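Local structure of protein angel homolog 2 (Homo sapiens, 6RW0) at residues N58-Q62 against D63-D67; R73-R77 against P78-W82; K129-G133 against R134-G138; Q401-W404 against T405-G408. The protein acts as a 2',3'-cyclic phosphatase of the CCR4 deadenylase family and probably binds the 3' untranslated regions of mRNAs. One frame throughout, in Å; residues are numbered along the deposited sequence.

Contact 1 of 4, residues N58-Q62 against D63-D67; sequences NILSQ and DLLED
The amide of Q62 and the carboxylate of E66 stand nearly perpendicular, their planes 82° apart. At the amide's edge, Q62 NE2 sends an N-H within its own plane to E66 OE2 at 3.1 Å; it meets that oxygen on its anti side and well out of the carboxylate plane. With CG anti to the backbone N (chi1 -168°) and a bend at chi2, the Q62 amide folds back to E66. Beside it, L65 CD1 lies 4.0 Å from Q62 OE1. Glutamine suits a place that needs donor and acceptor together: OE1 accepts from R85, while NE2, besides E66, donates to the L80 carbonyl. S61 is the N-cap of helix 62-67: its OG takes a weak, straight bond from L64 N at 3.3 Å, and its main polar partner is Q107. Helical bonds follow, L65 N to S61 O at 2.8 Å and E66 N to Q62 O at 2.9 Å. N58 OD1 accepts from L60 N at 3.2 Å in an Asx turn; N58 ND2 donates to E105 and D236. The L60 side chain, about 5 Å from magnesium, crosses L65 at roughly a right angle, L60 CD2 to L65 CD1 3.7 Å.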
# COMPACT_ATOMS: atom_id res chain seq x y z
N ASN A 58 2.99 -6.41 -3.11
CA ASN A 58 3.28 -7.17 -1.88
C ASN A 58 3.85 -8.49 -2.41
O ASN A 58 3.09 -9.23 -3.00
CB ASN A 58 2.02 -7.32 -1.03
CG ASN A 58 2.25 -8.19 0.18
OD1 ASN A 58 3.07 -9.08 0.15
ND2 ASN A 58 1.51 -7.95 1.23
N ILE A 59 5.14 -8.76 -2.23
CA ILE A 59 5.84 -9.89 -2.90
C ILE A 59 5.79 -11.18 -2.09
O ILE A 59 6.24 -12.17 -2.60
CB ILE A 59 7.28 -9.48 -3.28
CG1 ILE A 59 8.19 -9.31 -2.07
CG2 ILE A 59 7.25 -8.23 -4.15
CD1 ILE A 59 9.65 -9.16 -2.43
N LEU A 60 5.25 -11.14 -0.87
CA LEU A 60 5.12 -12.29 0.02
C LEU A 60 6.48 -12.69 0.60
O LEU A 60 7.33 -13.24 -0.09
CB LEU A 60 4.39 -13.47 -0.63
CG LEU A 60 4.24 -14.74 0.22
CD1 LEU A 60 3.55 -14.52 1.56
CD2 LEU A 60 3.48 -15.79 -0.61
N SER A 61 6.67 -12.40 1.88
CA SER A 61 7.90 -12.77 2.57
C SER A 61 7.96 -14.27 2.77
O SER A 61 6.97 -14.89 3.16
CB SER A 61 7.91 -12.05 3.92
OG SER A 61 8.61 -12.77 4.93
N GLN A 62 9.13 -14.87 2.49
CA GLN A 62 9.25 -16.32 2.64
C GLN A 62 8.99 -16.77 4.08
O GLN A 62 8.34 -17.80 4.30
CB GLN A 62 10.63 -16.80 2.19
CG GLN A 62 10.71 -18.31 2.05
CD GLN A 62 9.86 -18.83 0.90
OE1 GLN A 62 9.59 -18.11 -0.05
NE2 GLN A 62 9.46 -20.10 0.98
N ASP A 63 9.52 -16.04 5.06
CA ASP A 63 9.28 -16.40 6.46
C ASP A 63 7.79 -16.39 6.76
O ASP A 63 7.28 -17.28 7.45
CB ASP A 63 9.97 -15.42 7.41
CG ASP A 63 11.47 -15.62 7.52
OD1 ASP A 63 12.03 -16.55 6.90
OD2 ASP A 63 12.10 -14.81 8.24
N LEU A 64 7.08 -15.36 6.28
CA LEU A 64 5.65 -15.28 6.54
C LEU A 64 4.87 -16.35 5.78
O LEU A 64 3.88 -16.87 6.30
CB LEU A 64 5.12 -13.87 6.24
CG LEU A 64 5.77 -12.77 7.09
CD1 LEU A 64 5.10 -11.42 6.74
CD2 LEU A 64 5.69 -13.06 8.57
N LEU A 65 5.32 -16.71 4.58
CA LEU A 65 4.71 -17.82 3.86
C LEU A 65 4.82 -19.09 4.69
O LEU A 65 3.82 -19.78 4.94
CB LEU A 65 5.42 -17.97 2.52
CG LEU A 65 4.91 -18.94 1.47
CD1 LEU A 65 5.68 -18.69 0.17
CD2 LEU A 65 5.08 -20.38 1.91
N GLU A 66 6.03 -19.40 5.16
CA GLU A 66 6.27 -20.63 5.90
C GLU A 66 5.57 -20.63 7.25
O GLU A 66 5.11 -21.68 7.71
CB GLU A 66 7.78 -20.87 6.02
CG GLU A 66 8.37 -21.22 4.66
CD GLU A 66 9.87 -21.36 4.64
OE1 GLU A 66 10.50 -21.25 5.71
OE2 GLU A 66 10.41 -21.58 3.54
N ASP A 67 5.45 -19.46 7.89
CA ASP A 67 4.78 -19.35 9.17
C ASP A 67 3.27 -19.49 9.04
O ASP A 67 2.58 -19.69 10.04
CB ASP A 67 5.02 -17.97 9.79
CG ASP A 67 6.36 -17.83 10.45
OD1 ASP A 67 7.09 -18.84 10.59
OD2 ASP A 67 6.69 -16.68 10.83

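Contact 2 of 4, residues R73-R77 against P78-W82; sequences RHCRR and PVLHW
R76 and R77 each hand a backbone carbonyl to the residue three further on, so that two overlapping beta turns lead from the loop toward helix 82-96. V79 N bonds to R76 O at 3.1 Å and L80 N to R77 O at 3.2 Å, both donors standing above the carbonyl plane rather than on a lone pair. P78, with no N-H to offer and a phi already set by its ring, fits inside both turns. The side chains then part. R77 curls back, bent at chi2 (-66°) and again at chi3, until R77 NH2 donates to C75 O at 3.1 Å. Over one face of the guanidinium thus placed lies L80 CD1, 3.6 Å above the plane and off toward the rim. L80 CG stands beside its own backbone N (chi1 -63°), and the branch there, oriented by chi2, gives the methyls two separate tasks: CD1 covers the arginine, while L80 CD2 packs on C75 CB at 3.8 Å, beside P410. Were L80 an alanine, both methyl contacts would go, and the R77 guanidinium would probably be freer to turn, with a gap opening next to C75. R76 sends its long chain elsewhere, and its NH1 makes a salt bridge with E412. On the way it crosses V79 at about a right angle, R76 NH1 to V79 CG1 3.8 Å. The second valine methyl, V79 CG2, comes to 3.2 Å from R76 O.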
# COMPACT_ATOMS: atom_id res chain seq x y z
N ARG A 73 -1.99 -24.10 1.29
CA ARG A 73 -2.20 -25.62 1.06
C ARG A 73 -2.57 -25.99 -0.40
O ARG A 73 -2.29 -27.10 -0.98
CB ARG A 73 -3.37 -26.10 1.91
CG ARG A 73 -3.10 -26.39 3.37
CD ARG A 73 -4.40 -26.84 4.08
NE ARG A 73 -5.53 -25.97 3.74
CZ ARG A 73 -6.72 -26.40 3.30
NH1 ARG A 73 -6.97 -27.69 3.16
NH2 ARG A 73 -7.66 -25.51 3.01
N HIS A 74 -3.16 -25.00 -1.09
CA HIS A 74 -3.61 -25.22 -2.46
C HIS A 74 -2.47 -25.21 -3.47
O HIS A 74 -2.69 -25.60 -4.62
CB HIS A 74 -4.62 -24.13 -2.83
CG HIS A 74 -4.06 -22.74 -2.73
ND1 HIS A 74 -3.87 -22.09 -1.53
CD2 HIS A 74 -3.63 -21.89 -3.69
CE1 HIS A 74 -3.36 -20.89 -1.76
NE2 HIS A 74 -3.20 -20.75 -3.07
N CYS A 75 -1.28 -24.78 -3.07
CA CYS A 75 -0.16 -24.60 -3.99
C CYS A 75 0.64 -25.88 -4.15
O CYS A 75 0.85 -26.62 -3.19
CB CYS A 75 0.77 -23.54 -3.40
SG CYS A 75 -0.03 -22.02 -2.97
N ARG A 76 1.10 -26.13 -5.37
CA ARG A 76 2.06 -27.20 -5.57
C ARG A 76 3.33 -26.88 -4.78
O ARG A 76 3.81 -25.75 -4.80
CB ARG A 76 2.37 -27.37 -7.06
CG ARG A 76 1.18 -27.98 -7.80
CD ARG A 76 1.46 -28.22 -9.29
NE ARG A 76 2.75 -28.87 -9.42
CZ ARG A 76 3.85 -28.28 -9.87
NH1 ARG A 76 3.83 -27.03 -10.30
NH2 ARG A 76 4.99 -28.96 -9.89
N ARG A 77 3.84 -27.88 -4.07
CA ARG A 77 4.93 -27.60 -3.13
C ARG A 77 6.13 -26.93 -3.78
O ARG A 77 6.69 -26.00 -3.16
CB ARG A 77 5.38 -28.90 -2.44
CG ARG A 77 4.34 -29.57 -1.56
CD ARG A 77 4.00 -28.73 -0.36
NE ARG A 77 2.80 -27.95 -0.61
CZ ARG A 77 2.30 -27.04 0.22
NH1 ARG A 77 2.91 -26.78 1.37
NH2 ARG A 77 1.20 -26.39 -0.12
N PRO A 78 6.59 -27.33 -4.96
CA PRO A 78 7.81 -26.72 -5.52
C PRO A 78 7.69 -25.24 -5.78
O PRO A 78 8.72 -24.54 -5.80
CB PRO A 78 8.06 -27.51 -6.81
CG PRO A 78 7.36 -28.82 -6.60
CD PRO A 78 6.16 -28.51 -5.75
N VAL A 79 6.48 -24.72 -5.98
CA VAL A 79 6.33 -23.32 -6.35
C VAL A 79 6.51 -22.39 -5.16
O VAL A 79 6.55 -21.17 -5.34
CB VAL A 79 5.02 -22.98 -7.10
CG1 VAL A 79 4.76 -24.00 -8.21
CG2 VAL A 79 3.85 -22.89 -6.16
N LEU A 80 6.60 -22.93 -3.95
CA LEU A 80 6.66 -22.07 -2.78
C LEU A 80 8.07 -21.71 -2.34
O LEU A 80 8.23 -20.76 -1.57
CB LEU A 80 5.92 -22.72 -1.60
CG LEU A 80 4.43 -22.94 -1.83
CD1 LEU A 80 3.85 -23.72 -0.68
CD2 LEU A 80 3.69 -21.62 -1.99
N HIS A 81 9.10 -22.41 -2.82
CA HIS A 81 10.46 -22.12 -2.38
C HIS A 81 10.92 -20.76 -2.88
O HIS A 81 10.61 -20.35 -4.00
CB HIS A 81 11.40 -23.20 -2.91
CG HIS A 81 11.07 -24.57 -2.44
ND1 HIS A 81 11.14 -24.94 -1.12
CD2 HIS A 81 10.64 -25.67 -3.12
CE1 HIS A 81 10.77 -26.21 -0.99
NE2 HIS A 81 10.47 -26.67 -2.19
N TRP A 82 11.68 -20.05 -2.04
CA TRP A 82 12.19 -18.75 -2.44
C TRP A 82 13.08 -18.86 -3.68
O TRP A 82 13.11 -17.93 -4.50
CB TRP A 82 12.94 -18.10 -1.29
CG TRP A 82 13.49 -16.73 -1.57
CD1 TRP A 82 14.81 -16.36 -1.55
CD2 TRP A 82 12.75 -15.55 -1.89
NE1 TRP A 82 14.93 -15.02 -1.83
CE2 TRP A 82 13.68 -14.50 -2.06
CE3 TRP A 82 11.40 -15.27 -2.07
CZ2 TRP A 82 13.29 -13.21 -2.39
CZ3 TRP A 82 11.02 -13.98 -2.38
CH2 TRP A 82 11.96 -12.97 -2.54

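Contact 3 of 4, residues K129-G133 against R134-G138; sequences KMRTG and RKPDG
R134 follows G133 at the tip of the beta hairpin formed by strands 124-130 and 137-144, in a type II' turn from T132 to K135. Glycine suits the place before R134, since phi there is positive (63°) and a beta carbon would run into R134 N. K135 turns back over R131: K135 CB packs on R131 CB at 3.6 Å, and K135 CG lies 3.8 Å above the centre of one guanidinium face. A flexible lysine can cover the arginine with its methylenes while its NZ leads off to a salt bridge with D169. P136 places its compact ring against D63 of helix 62-67. With CG between its backbone N and carbonyl carbon (chi1 65°), D137 forms a side-on salt bridge with R131, a natural pairing of opposite charges: D137 OD1, at the guanidinium edge, accepts from R131 NH1 at 2.8 Å and R131 NE at 3.1 Å. NH1 comes in on the syn lone pair of OD1, NE from out of the carboxylate plane. D137 O takes R131 N at 2.8 Å. G138 pairs with M130 in a non-hydrogen-bonded bridge so close that a beta carbon would clash; G138 CA approaches K129 O at 3.3 Å, a CA-H...O contact.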
# COMPACT_ATOMS: atom_id res chain seq x y z
N LYS A 129 12.54 0.19 4.77
CA LYS A 129 12.17 0.35 6.16
C LYS A 129 11.58 -0.96 6.66
O LYS A 129 10.48 -1.35 6.25
CB LYS A 129 11.19 1.50 6.36
CG LYS A 129 10.73 1.69 7.80
CD LYS A 129 11.91 1.95 8.74
CE LYS A 129 11.44 2.15 10.16
NZ LYS A 129 12.58 2.27 11.10
N MET A 130 12.29 -1.63 7.55
CA MET A 130 11.87 -2.90 8.11
C MET A 130 10.89 -2.67 9.25
O MET A 130 10.99 -1.69 9.99
CB MET A 130 13.09 -3.63 8.67
CG MET A 130 12.86 -5.09 9.01
SD MET A 130 14.42 -5.82 9.56
CE MET A 130 14.87 -4.79 10.95
N ARG A 131 9.92 -3.58 9.38
CA ARG A 131 9.07 -3.61 10.57
C ARG A 131 9.94 -3.73 11.81
O ARG A 131 11.06 -4.26 11.76
CB ARG A 131 8.07 -4.77 10.50
CG ARG A 131 6.93 -4.50 9.52
CD ARG A 131 5.71 -5.34 9.88
NE ARG A 131 5.89 -6.75 9.56
CZ ARG A 131 5.10 -7.72 9.98
NH1 ARG A 131 5.34 -8.97 9.61
NH2 ARG A 131 4.07 -7.46 10.78
N THR A 132 9.43 -3.22 12.92
CA THR A 132 10.17 -3.15 14.17
C THR A 132 10.04 -4.46 14.95
O THR A 132 9.46 -5.44 14.47
CB THR A 132 9.72 -1.90 14.95
OG1 THR A 132 8.30 -1.92 15.15
CG2 THR A 132 10.07 -0.64 14.16
N GLY A 133 10.63 -4.53 16.13
CA GLY A 133 10.44 -5.82 16.81
C GLY A 133 11.04 -7.03 16.10
O GLY A 133 12.05 -6.94 15.40
N ARG A 134 10.40 -8.20 16.28
CA ARG A 134 10.95 -9.47 15.79
C ARG A 134 10.53 -9.79 14.36
O ARG A 134 10.73 -10.92 13.89
CB ARG A 134 10.52 -10.62 16.70
CG ARG A 134 11.12 -10.52 18.08
CD ARG A 134 10.75 -11.70 18.95
NE ARG A 134 11.32 -11.58 20.29
CZ ARG A 134 12.56 -11.92 20.61
NH1 ARG A 134 13.37 -12.42 19.68
NH2 ARG A 134 13.00 -11.77 21.85
N LYS A 135 9.99 -8.83 13.67
CA LYS A 135 9.39 -9.07 12.38
C LYS A 135 10.49 -9.07 11.32
O LYS A 135 11.50 -8.37 11.45
CB LYS A 135 8.39 -7.96 12.09
CG LYS A 135 7.28 -7.86 13.13
CD LYS A 135 6.49 -9.16 13.29
CE LYS A 135 5.35 -8.99 14.31
NZ LYS A 135 5.92 -8.59 15.64
N PRO A 136 10.35 -9.90 10.29
CA PRO A 136 11.44 -10.11 9.33
C PRO A 136 11.42 -9.24 8.08
O PRO A 136 12.36 -9.34 7.28
CB PRO A 136 11.23 -11.58 8.93
CG PRO A 136 9.72 -11.74 8.93
CD PRO A 136 9.25 -10.89 10.11
N ASP A 137 10.40 -8.41 7.89
CA ASP A 137 10.09 -7.86 6.58
C ASP A 137 9.72 -6.40 6.71
O ASP A 137 9.48 -5.88 7.80
CB ASP A 137 8.90 -8.60 5.94
CG ASP A 137 7.60 -8.41 6.71
OD1 ASP A 137 7.56 -8.77 7.90
OD2 ASP A 137 6.60 -7.87 6.17
N GLY A 138 9.63 -5.74 5.56
CA GLY A 138 9.25 -4.36 5.56
C GLY A 138 8.89 -3.83 4.19
O GLY A 138 8.64 -4.59 3.24

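Contact 4 of 4, residues Q401-W404 against T405-G408; sequences QDLW and TVNG
G408 lays its bare CA on the indole of W404, 4.0 Å from the centroid of the six-membered ring and 26° off the ring normal, a CH-pi contact in which the backbone itself is the partner. A side chain would hardly fit there, because a beta carbon on G408 would collide with W404 CZ3; the positive phi of G408 also favours glycine. W404 carries its ring beside its own backbone N (chi1 -76°), which lets W404 CE3 come within 3.5 Å of G408 N. The same indole meets H74 edge-to-face. With an alanine in place of W404, G408 would probably lose the surface it rests on, and H74 would be left without its ring partner. T405 reaches one turn back with both its donors: T405 N and T405 OG1 each bond to Q401 O at 3.0 Å, from opposite faces of the carbonyl plane. Threonine serves well here because its hydroxyl, set beside the backbone N, can fold down onto that carbonyl. V406 CG2 comes to 3.1 Å from L403 O, the oxygen to which G408 N bonds. N407, with its left-handed backbone (phi 66°), reverses the chain, as asparagine does readily. G408 N then bonds to L403 O at 2.8 Å and N407 N to W404 O at 2.9 Å, the paired bonds of the Schellman motif that ends helix 400-405.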
# COMPACT_ATOMS: atom_id res chain seq x y z
N GLN A 401 -12.55 -15.63 -9.50
CA GLN A 401 -12.75 -16.81 -10.38
C GLN A 401 -11.57 -16.95 -11.33
O GLN A 401 -11.12 -18.05 -11.53
CB GLN A 401 -14.06 -16.71 -11.15
CG GLN A 401 -14.34 -17.96 -11.96
CD GLN A 401 -15.55 -17.88 -12.85
OE1 GLN A 401 -16.19 -16.85 -13.00
NE2 GLN A 401 -15.87 -19.00 -13.47
N ASP A 402 -11.06 -15.85 -11.86
CA ASP A 402 -9.89 -15.90 -12.77
C ASP A 402 -8.71 -16.52 -12.02
O ASP A 402 -8.04 -17.32 -12.56
CB ASP A 402 -9.42 -14.50 -13.18
CG ASP A 402 -10.28 -13.76 -14.18
OD1 ASP A 402 -10.98 -14.43 -14.93
OD2 ASP A 402 -10.26 -12.52 -14.16
N LEU A 403 -8.48 -16.09 -10.79
CA LEU A 403 -7.32 -16.59 -10.02
C LEU A 403 -7.50 -18.06 -9.63
O LEU A 403 -6.52 -18.75 -9.61
CB LEU A 403 -7.07 -15.65 -8.84
CG LEU A 403 -6.45 -14.32 -9.26
CD1 LEU A 403 -6.32 -13.40 -8.07
CD2 LEU A 403 -5.10 -14.54 -9.90
N TRP A 404 -8.71 -18.50 -9.30
CA TRP A 404 -8.85 -19.93 -9.02
C TRP A 404 -8.75 -20.77 -10.29
O TRP A 404 -8.40 -21.96 -10.20
CB TRP A 404 -10.12 -20.24 -8.20
CG TRP A 404 -9.88 -19.87 -6.76
CD1 TRP A 404 -10.51 -18.89 -6.04
CD2 TRP A 404 -8.90 -20.43 -5.89
NE1 TRP A 404 -9.99 -18.81 -4.78
CE2 TRP A 404 -8.99 -19.75 -4.65
CE3 TRP A 404 -7.95 -21.45 -6.02
CZ2 TRP A 404 -8.18 -20.06 -3.57
CZ3 TRP A 404 -7.13 -21.75 -4.93
CH2 TRP A 404 -7.26 -21.05 -3.73
N THR A 405 -9.01 -20.19 -11.47
CA THR A 405 -8.79 -20.92 -12.71
C THR A 405 -7.32 -21.29 -12.87
O THR A 405 -7.01 -22.33 -13.47
CB THR A 405 -9.26 -20.09 -13.91
OG1 THR A 405 -10.67 -19.90 -13.81
CG2 THR A 405 -8.96 -20.81 -15.22
N VAL A 406 -6.42 -20.46 -12.35
CA VAL A 406 -4.99 -20.77 -12.33
C VAL A 406 -4.56 -21.37 -10.99
O VAL A 406 -3.37 -21.38 -10.64
CB VAL A 406 -4.14 -19.54 -12.72
CG1 VAL A 406 -4.50 -19.10 -14.12
CG2 VAL A 406 -4.29 -18.36 -11.77
N ASN A 407 -5.53 -21.91 -10.26
CA ASN A 407 -5.31 -22.65 -9.01
C ASN A 407 -4.76 -21.78 -7.89
O ASN A 407 -4.08 -22.28 -6.99
CB ASN A 407 -4.50 -23.94 -9.22
CG ASN A 407 -5.22 -24.93 -10.10
OD1 ASN A 407 -6.41 -24.78 -10.37
ND2 ASN A 407 -4.52 -25.96 -10.55
N GLY A 408 -5.12 -20.50 -7.90
CA GLY A 408 -4.82 -19.59 -6.81
C GLY A 408 -3.40 -19.05 -6.87
O GLY A 408 -2.64 -19.26 -7.82

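In the fold
All four contacts lie within the endonuclease/exonuclease/phosphatase family region and follow one another along the chain. In space the touching pairs give the series 3-1-2-4. Contact 3 is the hairpin at the edge of the sheet that holds strands 49-58, 100-107, 137-144 and 124-130; contact 1, leaving strand 49-58, packs L64 on R131 and D137. Q62 then meets the backbone of contact 2, which leads into helix 82-96, and H74 touches N407 and G408 of contact 4. Centres are about 12, 12 and 15 Å apart along the series, and about 31 Å between its ends. Contacts 1 and 3 border the magnesium site, the D137 side chain about 7 Å from the ion, while contacts 2 and 4 pack together farther out.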